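Local coordinates for ABC transporter substrate-binding protein (Rhizobium radiobacter, PDB 6TFX), which binds the mannityl-opine mannopinic acid as the periplasmic solute-binding protein of an ABC transporter, consistent with delivering the opine for import, at residues A[20-25]-A[95-100]; A[138-143]-A[387-392]. One frame throughout, in Å; residues are numbered along the deposited sequence.

Contact 1 of 2, residues A[20-25]-A[95-100]. With N72 ((2~{R})-2-[[(3~{R},4~{R},5~{S})-3,4,5,6-tetrakis(oxidanyl)-2-oxidanylidene-hexyl]amino]pentanedioic acid), chain C.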
loop_
_atom_site.group_PDB
_atom_site.type_symbol
_atom_site.label_atom_id
_atom_site.label_comp_id
_atom_site.label_asym_id
_atom_site.label_seq_id
_atom_site.Cartn_x
_atom_site.Cartn_y
_atom_site.Cartn_z
ATOM N N PRO A 20 -3.146 7.631 -10.586
ATOM C CA PRO A 20 -2.148 6.872 -9.826
ATOM C C PRO A 20 -1.407 7.673 -8.774
ATOM O O PRO A 20 -0.833 7.079 -7.848
ATOM C CB PRO A 20 -1.183 6.367 -10.914
ATOM C CG PRO A 20 -1.359 7.293 -12.053
ATOM C CD PRO A 20 -2.815 7.666 -12.028
ATOM N N HIS A 21 -1.407 9.019 -8.914
ATOM C CA HIS A 21 -0.718 9.848 -7.916
ATOM C C HIS A 21 -1.521 9.998 -6.614
ATOM O O HIS A 21 -1.010 10.590 -5.656
ATOM C CB HIS A 21 -0.340 11.225 -8.481
ATOM C CG HIS A 21 0.530 11.139 -9.700
ATOM N ND1 HIS A 21 0.250 11.868 -10.839
ATOM C CD2 HIS A 21 1.622 10.376 -9.929
ATOM C CE1 HIS A 21 1.182 11.536 -11.720
ATOM N NE2 HIS A 21 2.035 10.654 -11.218
ATOM N N PHE A 22 -2.773 9.473 -6.586
ATOM C CA PHE A 22 -3.642 9.522 -5.404
ATOM C C PHE A 22 -4.130 8.153 -4.949
ATOM O O PHE A 22 -4.517 8.016 -3.799
ATOM C CB PHE A 22 -4.838 10.454 -5.600
ATOM C CG PHE A 22 -4.418 11.894 -5.665
ATOM C CD1 PHE A 22 -4.197 12.625 -4.495
ATOM C CD2 PHE A 22 -4.312 12.550 -6.891
ATOM C CE1 PHE A 22 -3.817 13.980 -4.559
ATOM C CE2 PHE A 22 -3.965 13.910 -6.952
ATOM C CZ PHE A 22 -3.722 14.609 -5.785
ATOM N N ALA A 23 -4.182 7.166 -5.860
ATOM C CA ALA A 23 -4.737 5.859 -5.516
ATOM C C ALA A 23 -3.970 5.256 -4.340
ATOM O O ALA A 23 -2.752 5.079 -4.424
ATOM C CB ALA A 23 -4.702 4.942 -6.732
ATOM N N THR A 24 -4.701 5.002 -3.231
ATOM C CA THR A 24 -4.127 4.549 -1.959
ATOM C C THR A 24 -4.727 3.255 -1.433
ATOM O O THR A 24 -3.991 2.421 -0.908
ATOM C CB THR A 24 -4.289 5.680 -0.935
ATOM O OG1 THR A 24 -3.623 6.852 -1.428
ATOM C CG2 THR A 24 -3.757 5.316 0.448
ATOM N N THR A 25 -6.065 3.079 -1.560
ATOM C CA THR A 25 -6.656 1.837 -1.061
ATOM C C THR A 25 -6.131 0.670 -1.907
ATOM O O THR A 25 -5.774 0.862 -3.083
ATOM C CB THR A 25 -8.182 1.893 -1.127
ATOM O OG1 THR A 25 -8.571 1.909 -2.492
ATOM C CG2 THR A 25 -8.771 3.119 -0.380
ATOM N N LEU A 95 6.019 12.892 -13.881
ATOM C CA LEU A 95 6.963 12.930 -12.747
ATOM C C LEU A 95 6.935 14.275 -12.052
ATOM O O LEU A 95 7.012 14.322 -10.822
ATOM C CB LEU A 95 8.381 12.542 -13.184
ATOM C CG LEU A 95 8.508 11.088 -13.626
ATOM C CD1 LEU A 95 9.947 10.789 -14.019
ATOM C CD2 LEU A 95 8.074 10.092 -12.494
ATOM N N ASP A 96 6.709 15.383 -12.819
ATOM C CA ASP A 96 6.603 16.667 -12.126
ATOM C C ASP A 96 5.316 16.714 -11.308
ATOM O O ASP A 96 5.266 17.390 -10.275
ATOM C CB ASP A 96 6.602 17.834 -13.119
ATOM C CG ASP A 96 7.968 18.161 -13.686
ATOM O OD1 ASP A 96 8.989 17.661 -13.126
ATOM O OD2 ASP A 96 8.028 18.934 -14.678
ATOM N N LYS A 97 4.253 16.047 -11.798
ATOM C CA LYS A 97 2.984 15.990 -11.063
ATOM C C LYS A 97 3.193 15.135 -9.795
ATOM O O LYS A 97 2.848 15.581 -8.713
ATOM C CB LYS A 97 1.867 15.402 -11.933
ATOM C CG LYS A 97 0.508 15.376 -11.241
ATOM C CD LYS A 97 -0.565 14.857 -12.196
ATOM C CE LYS A 97 -1.912 14.702 -11.526
ATOM N NZ LYS A 97 -1.871 13.700 -10.423
ATOM N N ALA A 98 3.834 13.957 -9.933
ATOM C CA ALA A 98 4.086 13.042 -8.814
ATOM C C ALA A 98 4.870 13.721 -7.687
ATOM O O ALA A 98 4.610 13.439 -6.522
ATOM C CB ALA A 98 4.870 11.835 -9.315
ATOM N N ARG A 99 5.824 14.596 -8.033
ATOM C CA ARG A 99 6.679 15.240 -7.040
ATOM C C ARG A 99 6.137 16.561 -6.485
ATOM O O ARG A 99 6.806 17.199 -5.671
ATOM C CB ARG A 99 8.107 15.399 -7.575
ATOM C CG ARG A 99 8.299 16.428 -8.664
ATOM C CD ARG A 99 9.546 16.039 -9.451
ATOM N NE ARG A 99 9.938 17.067 -10.421
ATOM C CZ ARG A 99 10.759 18.075 -10.155
ATOM N NH1 ARG A 99 11.272 18.221 -8.939
ATOM N NH2 ARG A 99 11.070 18.952 -11.099
ATOM N N ASP A 100 4.900 16.935 -6.881
ATOM C CA ASP A 100 4.254 18.168 -6.450
ATOM C C ASP A 100 3.267 17.883 -5.310
ATOM O O ASP A 100 2.269 17.197 -5.553
ATOM C CB ASP A 100 3.516 18.786 -7.649
ATOM C CG ASP A 100 2.858 20.129 -7.371
ATOM O OD1 ASP A 100 2.809 20.540 -6.180
ATOM O OD2 ASP A 100 2.376 20.758 -8.337
HETATM O OAB N72 C . -6.528 -7.528 8.730
HETATM C CAF N72 C . -5.751 -6.373 8.356
HETATM C CAG N72 C . -6.225 -5.576 7.094
HETATM O OAC N72 C . -7.127 -6.280 6.304
HETATM C CAH N72 C . -5.056 -4.845 6.431
HETATM O OAM N72 C . -3.746 -5.149 6.725
HETATM C CAI N72 C . -4.693 -4.562 4.987
HETATM O OAD N72 C . -5.149 -5.600 4.146
HETATM C CAJ N72 C . -4.995 -3.138 4.590
HETATM O OAE N72 C . -5.034 -2.266 5.495
HETATM C CAK N72 C . -5.307 -2.788 3.107
HETATM N N N72 C . -4.247 -2.002 2.523
HETATM C CA N72 C . -4.446 -0.667 2.101
HETATM C C N72 C . -5.697 0.046 2.533
HETATM O O N72 C . -5.977 0.801 3.547
HETATM C CB N72 C . -3.141 0.121 2.248
HETATM C CG N72 C . -3.190 1.643 2.379
HETATM C CD N72 C . -1.934 2.339 1.847
HETATM O OE1 N72 C . -1.247 1.844 0.896
HETATM O OE2 N72 C . -1.598 3.430 2.359
HETATM O OXT N72 C . -6.479 -0.206 1.598
#

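Contact 2 of 2, residues A[138-143]-A[387-392]. With N72 ((2~{R})-2-[[(3~{R},4~{R},5~{S})-3,4,5,6-tetrakis(oxidanyl)-2-oxidanylidene-hexyl]amino]pentanedioic acid), chain C.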
loop_
_atom_site.group_PDB
_atom_site.type_symbol
_atom_site.label_atom_id
_atom_site.label_comp_id
_atom_site.label_asym_id
_atom_site.label_seq_id
_atom_site.Cartn_x
_atom_site.Cartn_y
_atom_site.Cartn_z
ATOM N N LEU A 138 11.393 4.152 -7.204
ATOM C CA LEU A 138 10.597 5.390 -7.324
ATOM C C LEU A 138 10.019 5.570 -8.734
ATOM O O LEU A 138 8.988 6.236 -8.922
ATOM C CB LEU A 138 11.457 6.610 -6.998
ATOM C CG LEU A 138 11.908 6.742 -5.540
ATOM C CD1 LEU A 138 12.816 7.966 -5.410
ATOM C CD2 LEU A 138 10.690 6.901 -4.610
ATOM N N LEU A 139 10.712 5.008 -9.737
ATOM C CA LEU A 139 10.295 5.174 -11.138
ATOM C C LEU A 139 9.515 3.980 -11.660
ATOM O O LEU A 139 9.281 3.884 -12.873
ATOM C CB LEU A 139 11.533 5.454 -12.033
ATOM C CG LEU A 139 12.370 6.677 -11.632
ATOM C CD1 LEU A 139 13.578 6.793 -12.536
ATOM C CD2 LEU A 139 11.519 7.977 -11.654
ATOM N N SER A 140 9.150 3.046 -10.750
ATOM C CA SER A 140 8.493 1.813 -11.137
ATOM C C SER A 140 6.983 1.909 -11.096
ATOM O O SER A 140 6.428 2.965 -10.792
ATOM C CB SER A 140 8.972 0.653 -10.266
ATOM O OG SER A 140 8.434 0.843 -8.968
ATOM N N ASN A 141 6.332 0.768 -11.348
ATOM C CA ASN A 141 4.876 0.688 -11.438
ATOM C C ASN A 141 4.254 0.569 -10.054
ATOM O O ASN A 141 3.652 -0.450 -9.692
ATOM C CB ASN A 141 4.444 -0.420 -12.408
ATOM C CG ASN A 141 4.924 -1.793 -12.021
ATOM O OD1 ASN A 141 6.038 -1.976 -11.520
ATOM N ND2 ASN A 141 4.107 -2.780 -12.306
ATOM N N PHE A 142 4.374 1.655 -9.283
ATOM C CA PHE A 142 3.766 1.734 -7.958
ATOM C C PHE A 142 3.744 3.177 -7.548
ATOM O O PHE A 142 4.659 3.935 -7.896
ATOM C CB PHE A 142 4.513 0.907 -6.884
ATOM C CG PHE A 142 3.753 0.751 -5.569
ATOM C CD1 PHE A 142 2.532 0.084 -5.526
ATOM C CD2 PHE A 142 4.279 1.242 -4.380
ATOM C CE1 PHE A 142 1.842 -0.078 -4.312
ATOM C CE2 PHE A 142 3.590 1.082 -3.169
ATOM C CZ PHE A 142 2.381 0.423 -3.144
ATOM N N SER A 143 2.694 3.558 -6.824
ATOM C CA SER A 143 2.556 4.917 -6.290
ATOM C C SER A 143 2.840 5.999 -7.368
ATOM O O SER A 143 2.229 5.965 -8.426
ATOM C CB SER A 143 3.382 5.081 -5.008
ATOM O OG SER A 143 2.876 4.216 -3.992
ATOM N N ALA A 387 2.130 -1.660 3.595
ATOM C CA ALA A 387 3.538 -1.947 3.331
ATOM C C ALA A 387 4.048 -0.859 2.386
ATOM O O ALA A 387 3.251 -0.235 1.666
ATOM C CB ALA A 387 3.738 -3.327 2.699
ATOM N N ARG A 388 5.379 -0.646 2.356
ATOM C CA ARG A 388 5.957 0.324 1.428
ATOM C C ARG A 388 7.190 -0.355 0.802
ATOM O O ARG A 388 7.469 -1.528 1.118
ATOM C CB ARG A 388 6.349 1.617 2.179
ATOM C CG ARG A 388 5.124 2.453 2.646
ATOM C CD ARG A 388 4.340 2.985 1.439
ATOM N NE ARG A 388 3.225 3.876 1.780
ATOM C CZ ARG A 388 1.953 3.503 1.802
ATOM N NH1 ARG A 388 1.625 2.224 1.641
ATOM N NH2 ARG A 388 0.998 4.400 2.023
ATOM N N PHE A 389 7.943 0.364 -0.072
ATOM C CA PHE A 389 9.167 -0.262 -0.626
ATOM C C PHE A 389 10.022 -0.780 0.547
ATOM O O PHE A 389 10.074 -0.123 1.592
ATOM C CB PHE A 389 9.990 0.736 -1.456
ATOM C CG PHE A 389 9.298 1.251 -2.690
ATOM C CD1 PHE A 389 8.673 0.377 -3.574
ATOM C CD2 PHE A 389 9.299 2.609 -2.989
ATOM C CE1 PHE A 389 8.038 0.857 -4.729
ATOM C CE2 PHE A 389 8.655 3.091 -4.139
ATOM C CZ PHE A 389 8.032 2.209 -5.001
ATOM N N PRO A 390 10.732 -1.914 0.364
ATOM C CA PRO A 390 11.411 -2.555 1.500
ATOM C C PRO A 390 12.751 -1.966 1.936
ATOM O O PRO A 390 13.749 -2.705 2.105
ATOM C CB PRO A 390 11.578 -4.010 1.039
ATOM C CG PRO A 390 11.676 -3.905 -0.469
ATOM C CD PRO A 390 10.688 -2.803 -0.820
ATOM N N ILE A 391 12.754 -0.650 2.181
ATOM C CA ILE A 391 13.889 0.069 2.749
ATOM C C ILE A 391 13.253 0.889 3.867
ATOM O O ILE A 391 12.248 1.551 3.624
ATOM C CB ILE A 391 14.614 0.943 1.713
ATOM C CG1 ILE A 391 15.283 0.059 0.622
ATOM C CG2 ILE A 391 15.648 1.825 2.417
ATOM C CD1 ILE A 391 15.888 0.839 -0.519
ATOM N N ALA A 392 13.805 0.802 5.099
ATOM C CA ALA A 392 13.186 1.459 6.265
ATOM C C ALA A 392 12.844 2.916 6.065
ATOM O O ALA A 392 11.862 3.401 6.662
ATOM C CB ALA A 392 14.056 1.286 7.501
HETATM O OAB N72 C . -6.528 -7.528 8.730
HETATM C CAF N72 C . -5.751 -6.373 8.356
HETATM C CAG N72 C . -6.225 -5.576 7.094
HETATM O OAC N72 C . -7.127 -6.280 6.304
HETATM C CAH N72 C . -5.056 -4.845 6.431
HETATM O OAM N72 C . -3.746 -5.149 6.725
HETATM C CAI N72 C . -4.693 -4.562 4.987
HETATM O OAD N72 C . -5.149 -5.600 4.146
HETATM C CAJ N72 C . -4.995 -3.138 4.590
HETATM O OAE N72 C . -5.034 -2.266 5.495
HETATM C CAK N72 C . -5.307 -2.788 3.107
HETATM N N N72 C . -4.247 -2.002 2.523
HETATM C CA N72 C . -4.446 -0.667 2.101
HETATM C C N72 C . -5.697 0.046 2.533
HETATM O O N72 C . -5.977 0.801 3.547
HETATM C CB N72 C . -3.141 0.121 2.248
HETATM C CG N72 C . -3.190 1.643 2.379
HETATM C CD N72 C . -1.934 2.339 1.847
HETATM O OE1 N72 C . -1.247 1.844 0.896
HETATM O OE2 N72 C . -1.598 3.430 2.359
HETATM O OXT N72 C . -6.479 -0.206 1.598
#

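Contact 1 of 2, residues A[20-25]-A[95-100]
H21 meets the last turn of helix 88-98, its imidazole touching both K97 and A98. The CB bond already points toward the helix, and with CG anti to the carbonyl carbon (chi1 -58°) the ring lies against its last turn, where ND1 accepts a hydrogen bond from K97 NZ at 2.8 Å. The ammonium nitrogen lies almost in the imidazole plane, 5° out of it, so the bond meets the ring at its edge. K97 is extended until chi4 bends it (-63°), which turns NZ back to the histidine; its side chain crosses that of H21 at a slant, CD passing 3.4 Å from H21 ND1. The small A98 suits a close approach of loop to helix: its CA lies over one face of the imidazole, toward the rim, and its CB is 3.6 Å from H21 NE2. The ammonium of the buried K97 also forms a salt bridge to D19 and a hydrogen bond to R103 O, which probably keeps it charged. F22 follows, its ring atom CE2 4.1 Å from K97 NZ. T24 OG1 folds back onto F22 O at 2.8 Å, while T24 CG2 rests 3.4 Å from the ligand atom OE2. T25 is the N-cap of helix 26-35, its hydroxyl capping D28 N. This loop thus packs on helix 88-98 through H21 and gives T24 and T25 to the opine pocket of a family 5 solute-binding protein.

Contact 2 of 2, residues A[138-143]-A[387-392]
F142 and F389 form an offset edge-to-face pair, the edge of F142 directed at the face of F389. Their planes stand at 65° with centroids 5.7 Å apart, and F142 CD2 comes to 3.8 Å from F389 CE1. The two side chains run past each other in opposite senses; F142 CG is anti to the backbone N (chi1 -169°), and both CB and CD2 of F142 touch the end of the F389 ring. Farther along that ring, L138 CD2 lies 4.3 Å from F389 CE2, adding a branched aliphatic group to the buried apolar patch. S140 OG also approaches this ring, 4.2 Å from F389 CZ, but its hydrogen bond goes to A137 O. R388, next in sequence to F389, serves the opine instead. Its guanidinium meets the ligand carboxylate at its edge, NH1 to OE1 at 3.0 Å and NH2 to OE2 at 2.8 Å, a two-pronged grip that a flat, charged group is well shaped to give. NH1 also donates to A387 O at 2.9 Å and NE to Q398 OE1, bonds that together should restrict the guanidinium's rotation. Helix 392-400 packs beside this cluster, its Y394 meeting F389 edge-to-face, while R29 of helix 26-35 touches both F142 and R388.

In the fold
From the N terminus, strand 5-10 leads into the loop 20-25, and contact 1 closes when the chain returns on helix 88-98, having passed through helix 26-35 and strands 57-62 and 68-73 of the four-stranded antiparallel sheet. Contact 2 opens only afterwards, at the end of helix 135-138, and closes much later in the loop between strand 381-386 and helix 392-400. The two are therefore in series, neither nested nor crossed. In space they adjoin, with centres about 13 Å apart: L95 CD1 packs 4.0 Å from L139 CD2. Helix 26-35 joins them as well, following loop 20-25 directly and bearing on contact 2. Together they tie helices 88-98 and 135-138 to loops beside the bound opine.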